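Local coordinates for protein endoglucanase (Cryptopygus antarcticus, PDB 5H4U) that hydrolyses internal beta-1,4-glucosidic linkages in carboxymethylcellulose, lichenan and barley glucan, as a cellulase of glycosyl hydrolase family 45, at residues 80-85 and 210-215; 154-159 and 178-183; 188-191 and 195-198. All blocks are in the same frame, centred on the assembly; numbering follows the deposited sequence.

Contact 1 (80-85 and 210-215)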
ATOM      1  N   PHE A  80      -4.568  -7.844  -3.895  1.00  8.85           N
ATOM      2  CA  PHE A  80      -5.391  -8.955  -4.327  1.00  8.80           C
ATOM      3  C   PHE A  80      -5.533  -8.903  -5.837  1.00  8.72           C
ATOM      4  O   PHE A  80      -4.860  -8.131  -6.522  1.00  8.57           O
ATOM      5  CB  PHE A  80      -6.741  -8.928  -3.613  1.00  8.60           C
ATOM      6  CG  PHE A  80      -7.537  -7.684  -3.854  1.00  8.69           C
ATOM      7  CD1 PHE A  80      -7.308  -6.543  -3.102  1.00  8.85           C
ATOM      8  CD2 PHE A  80      -8.571  -7.677  -4.767  1.00  8.94           C
ATOM      9  CE1 PHE A  80      -8.055  -5.400  -3.291  1.00  8.94           C
ATOM     10  CE2 PHE A  80      -9.334  -6.541  -4.956  1.00  9.57           C
ATOM     11  CZ  PHE A  80      -9.075  -5.402  -4.216  1.00  9.94           C
ATOM     12  N   THR A  81      -6.418  -9.746  -6.347  1.00  9.26           N
ATOM     13  CA  THR A  81      -6.722  -9.840  -7.762  1.00  9.32           C
ATOM     14  C   THR A  81      -8.223  -9.865  -7.975  1.00  9.67           C
ATOM     15  O   THR A  81      -8.976 -10.370  -7.138  1.00  9.56           O
ATOM     16  CB  THR A  81      -6.195 -11.122  -8.361  1.00  9.13           C
ATOM     17  OG1 THR A  81      -6.844 -12.212  -7.689  1.00 10.01           O
ATOM     18  CG2 THR A  81      -4.709 -11.230  -8.174  1.00  8.70           C
ATOM     19  N   GLN A  82      -8.636  -9.362  -9.133  1.00  9.79           N
ATOM     20  CA  GLN A  82      -9.969  -9.594  -9.667  1.00 10.38           C
ATOM     21  C   GLN A  82      -9.784 -10.003 -11.124  1.00 10.27           C
ATOM     22  O   GLN A  82      -9.259  -9.226 -11.932  1.00 10.12           O
ATOM     23  CB  GLN A  82     -10.851  -8.351  -9.520  1.00 10.89           C
ATOM     24  CG  GLN A  82     -12.230  -8.528 -10.088  1.00 12.95           C
ATOM     25  CD  GLN A  82     -13.294  -7.806  -9.293  1.00 15.71           C
ATOM     26  OE1 GLN A  82     -13.881  -8.382  -8.368  1.00 18.56           O
ATOM     27  NE2 GLN A  82     -13.581  -6.546  -9.666  1.00 15.06           N
ATOM     28  N   GLY A  83     -10.214 -11.217 -11.463  1.00 10.24           N
ATOM     29  CA  GLY A  83      -9.807 -11.775 -12.743  1.00  9.77           C
ATOM     30  C   GLY A  83      -8.290 -11.803 -12.819  1.00  9.92           C
ATOM     31  O   GLY A  83      -7.607 -12.197 -11.867  1.00 10.48           O
ATOM     32  N   ASN A  84      -7.729 -11.332 -13.928  1.00  9.76           N
ATOM     33  CA  ASN A  84      -6.279 -11.285 -14.051  1.00  9.92           C
ATOM     34  C   ASN A  84      -5.698  -9.944 -13.625  1.00  9.44           C
ATOM     35  O   ASN A  84      -4.492  -9.742 -13.754  1.00  9.06           O
ATOM     36  CB  ASN A  84      -5.845 -11.522 -15.493  1.00 10.28           C
ATOM     37  CG  ASN A  84      -6.542 -12.662 -16.120  1.00 10.49           C
ATOM     38  OD1 ASN A  84      -7.315 -12.487 -17.073  1.00 10.50           O
ATOM     39  ND2 ASN A  84      -6.266 -13.855 -15.622  1.00 10.33           N
ATOM     40  N   VAL A  85      -6.508  -9.040 -13.095  1.00  9.35           N
ATOM     41  CA  VAL A  85      -6.047  -7.695 -12.797  1.00  9.09           C
ATOM     42  C   VAL A  85      -5.640  -7.635 -11.341  1.00  9.01           C
ATOM     43  O   VAL A  85      -6.358  -8.136 -10.466  1.00  8.90           O
ATOM     44  CB  VAL A  85      -7.129  -6.650 -13.103  1.00  9.05           C
ATOM     45  CG1 VAL A  85      -6.552  -5.250 -12.970  1.00  8.80           C
ATOM     46  CG2 VAL A  85      -7.670  -6.874 -14.495  1.00  8.82           C
ATOM     47  N   PRO A 210     -12.067   2.392  -8.550  1.00 12.41           N
ATOM     48  CA  PRO A 210     -13.114   1.366  -8.598  1.00 11.84           C
ATOM     49  C   PRO A 210     -13.679   1.093  -7.212  1.00 11.61           C
ATOM     50  O   PRO A 210     -13.003   1.262  -6.198  1.00 10.84           O
ATOM     51  CB  PRO A 210     -12.384   0.140  -9.146  1.00 11.64           C
ATOM     52  CG  PRO A 210     -10.943   0.344  -8.720  1.00 11.47           C
ATOM     53  CD  PRO A 210     -10.709   1.828  -8.697  1.00 11.24           C
ATOM     54  N   THR A 211     -14.942   0.662  -7.178  1.00 11.91           N
ATOM     55  CA  THR A 211     -15.558   0.345  -5.895  1.00 12.06           C
ATOM     56  C   THR A 211     -14.917  -0.855  -5.227  1.00 11.90           C
ATOM     57  O   THR A 211     -15.058  -1.013  -4.015  1.00 11.89           O
ATOM     58  CB  THR A 211     -17.052   0.054  -6.029  1.00 12.69           C
ATOM     59  OG1 THR A 211     -17.235  -1.105  -6.853  1.00 13.17           O
ATOM     60  CG2 THR A 211     -17.789   1.236  -6.632  1.00 12.11           C
ATOM     61  N   ILE A 212     -14.233  -1.723  -5.974  1.00 12.04           N
ATOM     62  CA  ILE A 212     -13.623  -2.846  -5.282  1.00 12.18           C
ATOM     63  C   ILE A 212     -12.454  -2.403  -4.412  1.00 11.73           C
ATOM     64  O   ILE A 212     -12.080  -3.118  -3.479  1.00 12.02           O
ATOM     65  CB  ILE A 212     -13.238  -3.984  -6.249  1.00 11.88           C
ATOM     66  CG1 ILE A 212     -13.070  -5.267  -5.430  1.00 12.12           C
ATOM     67  CG2 ILE A 212     -12.054  -3.631  -7.137  1.00 11.34           C
ATOM     68  CD1 ILE A 212     -12.911  -6.501  -6.208  1.00 13.14           C
ATOM     69  N   LEU A 213     -11.884  -1.231  -4.669  1.00 11.64           N
ATOM     70  CA  LEU A 213     -10.896  -0.642  -3.774  1.00 11.40           C
ATOM     71  C   LEU A 213     -11.552   0.294  -2.753  1.00 11.08           C
ATOM     72  O   LEU A 213     -11.319   0.171  -1.547  1.00 10.97           O
ATOM     73  CB  LEU A 213      -9.837   0.103  -4.605  1.00 10.80           C
ATOM     74  CG  LEU A 213      -8.793  -0.768  -5.315  1.00 10.06           C
ATOM     75  CD1 LEU A 213      -7.922   0.045  -6.274  1.00  9.08           C
ATOM     76  CD2 LEU A 213      -7.919  -1.522  -4.309  1.00  9.45           C
ATOM     77  N   THR A 214     -12.402   1.214  -3.215  1.00 11.59           N
ATOM     78  CA  THR A 214     -12.977   2.214  -2.317  1.00 11.86           C
ATOM     79  C   THR A 214     -13.964   1.628  -1.322  1.00 11.75           C
ATOM     80  O   THR A 214     -14.216   2.246  -0.286  1.00 12.02           O
ATOM     81  CB  THR A 214     -13.683   3.329  -3.095  1.00 11.62           C
ATOM     82  OG1 THR A 214     -14.929   2.849  -3.608  1.00 12.11           O
ATOM     83  CG2 THR A 214     -12.829   3.800  -4.231  1.00 11.55           C
ATOM     84  N   GLN A 215     -14.539   0.469  -1.597  1.00 12.11           N
ATOM     85  CA  GLN A 215     -15.364  -0.153  -0.574  1.00 13.02           C
ATOM     86  C   GLN A 215     -14.509  -0.718   0.553  1.00 13.35           C
ATOM     87  O   GLN A 215     -15.007  -0.902   1.667  1.00 13.71           O
ATOM     88  CB  GLN A 215     -16.266  -1.212  -1.223  1.00 14.21           C
ATOM     89  CG  GLN A 215     -16.671  -2.390  -0.371  1.00 15.77           C
ATOM     90  CD  GLN A 215     -16.074  -3.694  -0.906  1.00 22.99           C
ATOM     91  OE1 GLN A 215     -16.287  -4.052  -2.079  1.00 22.53           O
ATOM     92  NE2 GLN A 215     -15.311  -4.406  -0.055  1.00 23.55           N
TER
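Leu213, whose CD2 lies 4.0 Å from Phe80 CE1, is set in place by the opening turn of its helix, where the carbonyl oxygen Pro210 O takes two N-H groups. Leu213 N donates to Pro210 O at 3.1 Å and Thr214 N donates to it at 3.0 Å. Proline is tolerated at this N-cap place, because the helix's own bonding asks no N-H of the residue there. No hydrogen bond crosses the contact, which rests mainly on side chains; the carbonyl oxygen of Ile212 also comes near the ring of Phe80, at CZ. Phe80 reaches across: chi1 of 60° sets its CG between the backbone N and the carbonyl carbon and sends the ring toward the helix. Ile212 CD1 meets that ring at its edge, 3.8 Å from Phe80 CE2, the two side chains passing one another head to tail. The CG1 branch of Ile212, anti to the backbone N, carries CD1 on to the amide of Gln82, with Gln82 NE2 3.5 Å from Ile212 CD1. Glutamine fits this outer margin, where its methylenes can pack and its amide can meet solvent. Strand 80-82 turns back through a type II' turn, Gly83 taking its positive phi, into strand 85-94 of the barrel sheet; Tyr87 and Phe89 of that strand also touch helix 211-217, residues 211-215 of which run at 143° to strand 80-82.

Contact 2 (154-159 and 178-183)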
ATOM      1  N   SER A 154       5.084  -3.626  16.982  1.00  9.83           N
ATOM      2  CA  SER A 154       4.084  -3.324  17.983  1.00  9.65           C
ATOM      3  C   SER A 154       2.720  -3.862  17.580  1.00  9.43           C
ATOM      4  O   SER A 154       1.906  -4.155  18.455  1.00  9.48           O
ATOM      5  CB  SER A 154       4.070  -1.816  18.263  1.00  9.84           C
ATOM      6  OG  SER A 154       3.034  -1.137  17.593  1.00 10.48           O
ATOM      7  N   GLN A 155       2.448  -4.032  16.283  1.00  9.57           N
ATOM      8  CA  GLN A 155       1.127  -4.542  15.926  1.00  9.41           C
ATOM      9  C   GLN A 155       1.072  -6.061  15.970  1.00  9.31           C
ATOM     10  O   GLN A 155       0.094  -6.627  16.465  1.00  9.38           O
ATOM     11  CB  GLN A 155       0.694  -4.064  14.532  1.00  9.41           C
ATOM     12  CG  GLN A 155      -0.480  -4.855  13.939  1.00  9.24           C
ATOM     13  CD  GLN A 155      -1.116  -4.221  12.695  1.00  9.38           C
ATOM     14  OE1 GLN A 155      -0.454  -3.585  11.874  1.00  9.10           O
ATOM     15  NE2 GLN A 155      -2.407  -4.452  12.528  1.00  9.89           N
ATOM     16  N   TRP A 156       2.133  -6.729  15.512  1.00  9.62           N
ATOM     17  CA  TRP A 156       2.128  -8.172  15.295  1.00  9.13           C
ATOM     18  C   TRP A 156       3.246  -8.913  15.996  1.00  8.95           C
ATOM     19  O   TRP A 156       3.320 -10.136  15.861  1.00  9.33           O
ATOM     20  CB  TRP A 156       2.259  -8.476  13.801  1.00  8.92           C
ATOM     21  CG  TRP A 156       1.184  -7.913  12.957  1.00  9.31           C
ATOM     22  CD1 TRP A 156       1.304  -6.902  12.061  1.00  9.09           C
ATOM     23  CD2 TRP A 156      -0.171  -8.371  12.870  1.00  9.53           C
ATOM     24  NE1 TRP A 156       0.113  -6.683  11.438  1.00  9.04           N
ATOM     25  CE2 TRP A 156      -0.812  -7.575  11.911  1.00  9.02           C
ATOM     26  CE3 TRP A 156      -0.897  -9.383  13.511  1.00  9.58           C
ATOM     27  CZ2 TRP A 156      -2.144  -7.737  11.580  1.00  9.50           C
ATOM     28  CZ3 TRP A 156      -2.224  -9.552  13.181  1.00 10.09           C
ATOM     29  CH2 TRP A 156      -2.841  -8.722  12.229  1.00 10.58           C
ATOM     30  N   GLY A 157       4.163  -8.220  16.664  1.00  9.17           N
ATOM     31  CA  GLY A 157       5.299  -8.900  17.252  1.00  8.77           C
ATOM     32  C   GLY A 157       6.359  -9.339  16.271  1.00  9.23           C
ATOM     33  O   GLY A 157       7.142 -10.239  16.584  1.00  8.83           O
ATOM     34  N   ALA A 158       6.438  -8.697  15.103  1.00  9.17           N
ATOM     35  CA  ALA A 158       7.472  -9.000  14.121  1.00  9.42           C
ATOM     36  C   ALA A 158       8.851  -8.643  14.674  1.00  9.06           C
ATOM     37  O   ALA A 158       8.960  -7.975  15.698  1.00  9.57           O
ATOM     38  CB  ALA A 158       7.187  -8.238  12.831  1.00  9.90           C
ATOM     39  N   PRO A 159       9.927  -9.087  14.036  1.00  9.42           N
ATOM     40  CA  PRO A 159      11.265  -8.716  14.518  1.00  9.72           C
ATOM     41  C   PRO A 159      11.519  -7.222  14.388  1.00 10.24           C
ATOM     42  O   PRO A 159      10.802  -6.500  13.695  1.00 10.74           O
ATOM     43  CB  PRO A 159      12.212  -9.513  13.609  1.00  9.86           C
ATOM     44  CG  PRO A 159      11.376 -10.660  13.089  1.00 10.06           C
ATOM     45  CD  PRO A 159       9.979 -10.125  12.989  1.00  9.82           C
ATOM     46  N   GLN A 178       5.907 -17.021   8.435  1.00 13.95           N
ATOM     47  CA  GLN A 178       6.373 -16.199   9.544  1.00 13.72           C
ATOM     48  C   GLN A 178       5.479 -14.997   9.797  1.00 12.97           C
ATOM     49  O   GLN A 178       5.571 -14.379  10.863  1.00 13.19           O
ATOM     50  CB  GLN A 178       7.805 -15.731   9.310  1.00 14.05           C
ATOM     51  CG  GLN A 178       8.760 -16.857   9.113  1.00 14.74           C
ATOM     52  CD  GLN A 178      10.131 -16.414   8.639  1.00 16.19           C
ATOM     53  OE1 GLN A 178      10.535 -15.246   8.820  1.00 15.50           O
ATOM     54  NE2 GLN A 178      10.888 -17.370   8.063  1.00 15.97           N
ATOM     55  N   LEU A 179       4.645 -14.670   8.876  1.00 12.43           N
ATOM     56  CA  LEU A 179       3.757 -13.537   8.972  1.00 11.92           C
ATOM     57  C   LEU A 179       2.478 -13.907   9.694  1.00 12.66           C
ATOM     58  O   LEU A 179       2.156 -15.088   9.858  1.00 13.28           O
ATOM     59  CB  LEU A 179       3.428 -13.018   7.579  1.00 11.40           C
ATOM     60  CG  LEU A 179       4.430 -11.931   7.227  1.00 11.18           C
ATOM     61  CD1 LEU A 179       5.829 -12.486   6.917  1.00 11.57           C
ATOM     62  CD2 LEU A 179       3.886 -11.027   6.134  1.00 10.33           C
ATOM     63  N   PRO A 180       1.769 -12.920  10.223  1.00 12.14           N
ATOM     64  CA  PRO A 180       0.476 -13.203  10.831  1.00 12.59           C
ATOM     65  C   PRO A 180      -0.412 -13.857   9.799  1.00 12.94           C
ATOM     66  O   PRO A 180      -0.325 -13.555   8.610  1.00 13.07           O
ATOM     67  CB  PRO A 180      -0.047 -11.807  11.199  1.00 11.84           C
ATOM     68  CG  PRO A 180       1.188 -11.008  11.362  1.00 10.74           C
ATOM     69  CD  PRO A 180       2.055 -11.478  10.250  1.00 11.59           C
ATOM     70  N   THR A 181      -1.300 -14.734  10.262  1.00 13.79           N
ATOM     71  CA  THR A 181      -2.200 -15.406   9.331  1.00 13.66           C
ATOM     72  C   THR A 181      -3.003 -14.393   8.524  1.00 13.00           C
ATOM     73  O   THR A 181      -3.171 -14.560   7.314  1.00 13.34           O
ATOM     74  CB  THR A 181      -3.116 -16.357  10.092  1.00 14.40           C
ATOM     75  OG1 THR A 181      -3.575 -15.704  11.284  1.00 15.14           O
ATOM     76  CG2 THR A 181      -2.355 -17.604  10.479  1.00 14.63           C
ATOM     77  N   SER A 182      -3.461 -13.314   9.185  1.00 13.30           N
ATOM     78  CA  SER A 182      -4.292 -12.268   8.583  1.00 12.32           C
ATOM     79  C   SER A 182      -3.650 -11.573   7.400  1.00 11.40           C
ATOM     80  O   SER A 182      -4.359 -10.882   6.667  1.00 10.93           O
ATOM     81  CB  SER A 182      -4.612 -11.170   9.601  1.00 12.16           C
ATOM     82  OG  SER A 182      -5.716 -11.493  10.423  1.00 13.36           O
ATOM     83  N   LEU A 183      -2.335 -11.698   7.220  1.00 11.41           N
ATOM     84  CA  LEU A 183      -1.637 -11.039   6.118  1.00 11.26           C
ATOM     85  C   LEU A 183      -1.127 -12.033   5.089  1.00 11.38           C
ATOM     86  O   LEU A 183      -0.549 -11.629   4.067  1.00 11.04           O
ATOM     87  CB  LEU A 183      -0.471 -10.186   6.632  1.00  9.98           C
ATOM     88  CG  LEU A 183      -0.839  -9.077   7.610  1.00 10.06           C
ATOM     89  CD1 LEU A 183       0.425  -8.475   8.128  1.00 10.02           C
ATOM     90  CD2 LEU A 183      -1.705  -7.999   6.961  1.00  9.84           C
TER
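Trp156 lays its indole against Pro180, and this pair accounts for most of the surface that the two segments bury. The pyrrolidine comes over one face of the indole: Pro180 CG sits 3.3 Å from Trp156 CD2, near the fusion of the two rings. Pro180 CB stands 3.8 Å from the centroid of the six-membered ring of Trp156 and 25° off its normal, a CH-pi contact. Proline is apt here because its ring is rigid and compact and offers its CB and CG C-H groups to the pi face. With chi1 at -60° the indole's CG is anti to the carbonyl carbon, which swings the ring out from the helix end toward residues 180-183. The preceding residue backs it, Gln155 CG lying over the opposite face, while Gln155 NE2 is tied to Ala52 O. Helix 152-156 starts at Cys152, whose disulfide to Cys30 fastens it beside Asp29, the inferred nucleophile; the side chain of Trp156 is about 10 Å from that of Asp29, in the loop-rich part of this family 45 enzyme. Leu183 adds a buried methyl, CD1, at 3.8 Å from Trp156 NE1, approaching the indole obliquely. Were Trp156 cut back to an alanine, Pro180 and Leu183 would probably lose the aromatic surface they pack on, and a gap is likely to open between helix end and loop. A backbone bond from Leu183 N to Pro180 O at 3.1 Å turns the chain so that both residues face the indole, and Ser182 CB comes obliquely to it, 4.0 Å from Trp156 CH2.

Contact 3 (188-191 and 195-198)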
ATOM      1  N   ASN A 188       1.380 -13.992   0.014  1.00  9.98           N
ATOM      2  CA  ASN A 188       1.417 -14.982  -1.061  1.00 10.29           C
ATOM      3  C   ASN A 188       1.219 -14.344  -2.428  1.00  9.82           C
ATOM      4  O   ASN A 188       1.849 -14.756  -3.415  1.00  9.65           O
ATOM      5  CB  ASN A 188       0.393 -16.083  -0.789  1.00 10.38           C
ATOM      6  CG  ASN A 188       0.933 -17.130   0.187  1.00 12.20           C
ATOM      7  OD1 ASN A 188       2.059 -17.618   0.032  1.00 12.56           O
ATOM      8  ND2 ASN A 188       0.184 -17.400   1.243  1.00 12.46           N
ATOM      9  N   TRP A 189       0.354 -13.333  -2.503  1.00  9.54           N
ATOM     10  CA  TRP A 189       0.153 -12.602  -3.748  1.00  8.85           C
ATOM     11  C   TRP A 189       1.477 -12.136  -4.349  1.00  8.81           C
ATOM     12  O   TRP A 189       1.652 -12.144  -5.571  1.00  8.78           O
ATOM     13  CB  TRP A 189      -0.768 -11.432  -3.454  1.00  8.78           C
ATOM     14  CG  TRP A 189      -1.154 -10.554  -4.575  1.00  8.56           C
ATOM     15  CD1 TRP A 189      -2.291 -10.621  -5.319  1.00  8.08           C
ATOM     16  CD2 TRP A 189      -0.437  -9.394  -5.026  1.00  8.40           C
ATOM     17  NE1 TRP A 189      -2.309  -9.591  -6.226  1.00  8.51           N
ATOM     18  CE2 TRP A 189      -1.183  -8.824  -6.063  1.00  8.08           C
ATOM     19  CE3 TRP A 189       0.774  -8.801  -4.660  1.00  8.27           C
ATOM     20  CZ2 TRP A 189      -0.760  -7.690  -6.742  1.00  8.14           C
ATOM     21  CZ3 TRP A 189       1.190  -7.685  -5.330  1.00  8.13           C
ATOM     22  CH2 TRP A 189       0.432  -7.139  -6.364  1.00  7.87           C
ATOM     23  N   ARG A 190       2.438 -11.777  -3.502  1.00  8.86           N
ATOM     24  CA  ARG A 190       3.710 -11.284  -4.006  1.00  9.09           C
ATOM     25  C   ARG A 190       4.472 -12.354  -4.798  1.00  9.54           C
ATOM     26  O   ARG A 190       5.216 -12.027  -5.737  1.00  8.81           O
ATOM     27  CB  ARG A 190       4.544 -10.768  -2.838  1.00  9.16           C
ATOM     28  CG  ARG A 190       5.939 -10.362  -3.199  1.00  9.11           C
ATOM     29  CD  ARG A 190       6.801 -10.339  -1.978  1.00  9.24           C
ATOM     30  NE  ARG A 190       8.209 -10.325  -2.335  1.00  9.52           N
ATOM     31  CZ  ARG A 190       9.200 -10.371  -1.458  1.00  9.38           C
ATOM     32  NH1 ARG A 190       8.956 -10.417  -0.157  1.00  9.46           N
ATOM     33  NH2 ARG A 190      10.439 -10.381  -1.895  1.00  9.64           N
ATOM     34  N   PHE A 191       4.300 -13.629  -4.443  1.00  9.60           N
ATOM     35  CA  PHE A 191       4.997 -14.702  -5.121  1.00  9.61           C
ATOM     36  C   PHE A 191       4.164 -15.402  -6.176  1.00 10.06           C
ATOM     37  O   PHE A 191       4.721 -16.188  -6.953  1.00 10.43           O
ATOM     38  CB  PHE A 191       5.488 -15.734  -4.107  1.00 10.54           C
ATOM     39  CG  PHE A 191       6.464 -15.187  -3.142  1.00 10.46           C
ATOM     40  CD1 PHE A 191       7.772 -15.001  -3.539  1.00 10.55           C
ATOM     41  CD2 PHE A 191       6.091 -14.835  -1.862  1.00 10.26           C
ATOM     42  CE1 PHE A 191       8.698 -14.487  -2.685  1.00 10.59           C
ATOM     43  CE2 PHE A 191       7.025 -14.314  -0.997  1.00 10.58           C
ATOM     44  CZ  PHE A 191       8.331 -14.141  -1.412  1.00 10.49           C
ATOM     45  N   LYS A 195       4.769 -12.515  -8.841  1.00  9.26           N
ATOM     46  CA  LYS A 195       5.932 -13.277  -9.314  1.00  8.82           C
ATOM     47  C   LYS A 195       7.224 -12.867  -8.639  1.00  9.03           C
ATOM     48  O   LYS A 195       8.299 -13.068  -9.202  1.00  9.62           O
ATOM     49  CB  LYS A 195       6.094 -13.175 -10.826  1.00  8.39           C
ATOM     50  CG  LYS A 195       5.166 -14.087 -11.562  1.00  9.24           C
ATOM     51  CD  LYS A 195       5.268 -13.935 -13.063  1.00  9.31           C
ATOM     52  CE  LYS A 195       4.033 -14.475 -13.725  1.00  8.62           C
ATOM     53  NZ  LYS A 195       4.087 -14.260 -15.163  1.00  9.37           N
ATOM     54  N   ASN A 196       7.133 -12.321  -7.429  1.00  9.07           N
ATOM     55  CA  ASN A 196       8.278 -11.781  -6.699  1.00  9.04           C
ATOM     56  C   ASN A 196       9.141 -10.867  -7.571  1.00  8.75           C
ATOM     57  O   ASN A 196      10.348 -10.744  -7.367  1.00  9.28           O
ATOM     58  CB  ASN A 196       9.090 -12.928  -6.110  1.00  9.38           C
ATOM     59  CG  ASN A 196      10.089 -12.469  -5.081  1.00  9.98           C
ATOM     60  OD1 ASN A 196       9.922 -11.413  -4.446  1.00  9.46           O
ATOM     61  ND2 ASN A 196      11.118 -13.278  -4.874  1.00  9.99           N
ATOM     62  N   ALA A 197       8.494 -10.146  -8.481  1.00  8.62           N
ATOM     63  CA  ALA A 197       9.159  -9.139  -9.290  1.00  8.61           C
ATOM     64  C   ALA A 197       9.894  -8.165  -8.398  1.00  9.28           C
ATOM     65  O   ALA A 197       9.401  -7.789  -7.332  1.00  9.77           O
ATOM     66  CB  ALA A 197       8.141  -8.380 -10.136  1.00  9.04           C
ATOM     67  N   ASP A 198      11.088  -7.778  -8.822  1.00  9.73           N
ATOM     68  CA  ASP A 198      11.949  -6.887  -8.047  1.00  9.39           C
ATOM     69  C   ASP A 198      11.883  -5.487  -8.647  1.00  9.21           C
ATOM     70  O   ASP A 198      12.472  -5.232  -9.702  1.00  9.57           O
ATOM     71  CB  ASP A 198      13.372  -7.434  -8.043  1.00  9.25           C
ATOM     72  CG  ASP A 198      14.231  -6.819  -6.989  1.00 10.32           C
ATOM     73  OD1 ASP A 198      13.693  -6.160  -6.062  1.00 10.55           O
ATOM     74  OD2 ASP A 198      15.459  -7.018  -7.073  1.00 11.00           O
TER
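Arg190 and Asn196 hold each other through both backbone and side chain. Asn196 N donates to Arg190 O at 2.6 Å, with an N-H...O angle of 154° and the donor in the carbonyl plane. The side chains add a second tie, in which one oxygen takes two neighbouring donors along an edge of the guanidinium: Arg190 NH2 donates to Asn196 OD1 at 2.8 Å, and a weak bond runs from Arg190 NE to the same Asn196 OD1 at 2.9 Å. Neither N-H points straight at the oxygen, since the two share one acceptor; the amide plane is turned 62° from the guanidinium. The arginine reaches this spot along an extended chain, with CG anti to its own N (chi1 174°), and runs beside Asn196 rather than at it. Its other terminal nitrogen, NH1, is bonded to Ile170 O, so the buried guanidinium is fixed on two flanks. Nearby Arg26 brings a like charge close, which its salt bridge to Asp198 probably tempers. Outward from these bonds, Phe191 covers one face of the guanidinium, its CZ over the centre, and its side chain also runs beside that of Asn196, the ring inclined to the amide, with Phe191 CE1 3.4 Å from Asn196 CG. Lys195 and Asn196 both have positive phi, a conformation that asparagine adopts more readily than most residues. Together these bonds close a short connection between helix 184-191 and the chain leading into strand 201-207, one of the strands of the double-psi beta-barrel characteristic of family 45 cellulases.

Overall arrangement
All three contacts are partly buried and centred 14 to 16 Å from the middle of the chain, so none is core proper. Each has one buried residue among those that touch: Leu213 and Leu183 meet aromatic side chains in contacts 1 and 2, which have no hydrogen bond between their segments, whereas in contact 3 hydrogen bonds satisfy the buried charge of Arg190. Contact 1 sets a helix against the barrel sheet, contact 2 a helix end on a loop. Contacts 1 and 3 touch, Trp189 NE1 making a weak hydrogen bond to Phe80 O. Contact 2 stands about 24 Å from contact 1 between centres, yet residues 178-183 lead directly into helix 184-191 of contact 3.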